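Local atomic coordinates of CG8862 (Drosophila melanogaster, PDB entry 3ISM), a protein that probably cleaves DNA and RNA as a magnesium-dependent mitochondrial endonuclease of the DNA/RNA non-specific family. Residues B[125-128]-B[132-135]. Residues are numbered along the deposited sequence; the frame is centred on the assembly and turned at random.
Sequences APQV and FNRD. With MG (magnesium ion), chain F.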
# COMPACT_ATOMS: atom_id res chain seq x y z
N ALA B 125 6.34 -10.58 -9.56
CA ALA B 125 5.08 -9.84 -9.51
C ALA B 125 4.28 -10.13 -10.77
O ALA B 125 4.86 -10.41 -11.83
CB ALA B 125 5.30 -8.33 -9.34
N PRO B 126 2.94 -10.11 -10.65
CA PRO B 126 2.09 -10.34 -11.82
C PRO B 126 2.33 -9.27 -12.87
O PRO B 126 2.18 -8.08 -12.60
CB PRO B 126 0.66 -10.26 -11.25
CG PRO B 126 0.82 -10.63 -9.82
CD PRO B 126 2.14 -9.99 -9.42
N GLN B 127 2.73 -9.73 -14.04
CA GLN B 127 2.93 -8.85 -15.18
C GLN B 127 2.15 -9.39 -16.37
O GLN B 127 2.09 -10.62 -16.56
CB GLN B 127 4.41 -8.77 -15.54
CG GLN B 127 5.27 -8.19 -14.42
CD GLN B 127 6.70 -7.96 -14.87
OE1 GLN B 127 7.29 -8.79 -15.53
NE2 GLN B 127 7.25 -6.80 -14.51
N VAL B 128 1.56 -8.49 -17.15
CA VAL B 128 1.07 -8.81 -18.49
C VAL B 128 2.18 -9.50 -19.28
O VAL B 128 3.34 -9.07 -19.24
CB VAL B 128 0.60 -7.51 -19.21
CG1 VAL B 128 0.26 -7.75 -20.68
CG2 VAL B 128 -0.61 -6.91 -18.47
N PHE B 132 4.39 -7.03 -22.77
CA PHE B 132 5.03 -6.42 -21.60
C PHE B 132 6.19 -7.28 -21.06
O PHE B 132 7.32 -7.14 -21.53
CB PHE B 132 4.01 -6.00 -20.51
CG PHE B 132 4.62 -5.21 -19.38
CD1 PHE B 132 5.10 -3.93 -19.60
CD2 PHE B 132 4.74 -5.76 -18.10
CE1 PHE B 132 5.69 -3.18 -18.55
CE2 PHE B 132 5.32 -5.04 -17.06
CZ PHE B 132 5.80 -3.74 -17.29
N ASN B 133 5.91 -8.18 -20.11
CA ASN B 133 6.95 -9.08 -19.57
C ASN B 133 7.82 -9.67 -20.68
O ASN B 133 9.05 -9.62 -20.61
CB ASN B 133 6.33 -10.22 -18.73
CG ASN B 133 7.38 -11.23 -18.23
OD1 ASN B 133 8.43 -10.86 -17.68
ND2 ASN B 133 7.09 -12.51 -18.42
N ARG B 134 7.16 -10.19 -21.72
CA ARG B 134 7.86 -10.92 -22.78
C ARG B 134 8.39 -10.01 -23.88
O ARG B 134 9.18 -10.44 -24.71
CB ARG B 134 6.96 -12.00 -23.39
CG ARG B 134 6.35 -12.93 -22.34
CD ARG B 134 5.54 -14.08 -22.97
NE ARG B 134 4.60 -14.60 -21.98
CZ ARG B 134 3.69 -15.54 -22.22
NH1 ARG B 134 2.87 -15.93 -21.24
NH2 ARG B 134 3.58 -16.07 -23.42
N ASP B 135 7.99 -8.75 -23.86
CA ASP B 135 8.35 -7.82 -24.92
C ASP B 135 8.94 -6.51 -24.36
O ASP B 135 10.10 -6.49 -23.94
CB ASP B 135 7.13 -7.58 -25.82
CG ASP B 135 6.70 -8.84 -26.57
OD1 ASP B 135 7.33 -9.17 -27.59
OD2 ASP B 135 5.73 -9.49 -26.13
MG MG F . 10.53 -11.11 -17.18
O HOH W 1 10.88 -9.56 -18.71
O HOH W 2 11.09 -12.45 -18.70
O HOH W 3 10.03 -12.71 -16.18
O HOH W 4 9.90 -9.57 -15.84
O HOH W 5 12.30 -10.88 -16.57
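Val128 O accepts a hydrogen bond from Asn133 N (2.9 Å, N-H...O angle 158°), which links segment 125-128, on strand 124-127, to segment 132-135, on helix 129-133. The pair belongs to the beta-beta-alpha-metal (His-Me finger) motif of this nuclease family: strands 98-101 and 124-127 form its antiparallel ribbon, and Asn133 carries the magnesium ion. Phe132 lies beside the same carbonyl, its CB 3.4 Å from Val128 O, and that oxygen sits at the edge of the ring, near its plane. On the apolar side Val128 CB and Phe132 CB meet at 3.9 Å. With CG anti to the backbone N (chi1 -173°), the Phe132 ring is carried alongside Gln127, whose CB also touches the ring edge in plane. The extended Gln127 chain crosses Phe132 at about a right angle, its amide plane turned 75° from the ring, and continues to the metal site, where its carboxamide comes close to that of Asn133. Shortening Gln127 to an alanine is likely to leave the flank of the Phe132 ring less covered and to open a gap beside the Asn133 carboxamide. Asp98 provides second-shell support, accepting a hydrogen bond from Asn133 ND2 and pairing with Arg134 in a salt bridge; His101, the predicted proton acceptor, lies about 6 Å from Asn133, side chain to side chain. Six oxygens surround the magnesium ion, five from waters and the sixth Asn133 OD1 at 2.2 Å, while water 1 of that shell donates a hydrogen bond to the backbone oxygen Asn133 O at 2.6 Å.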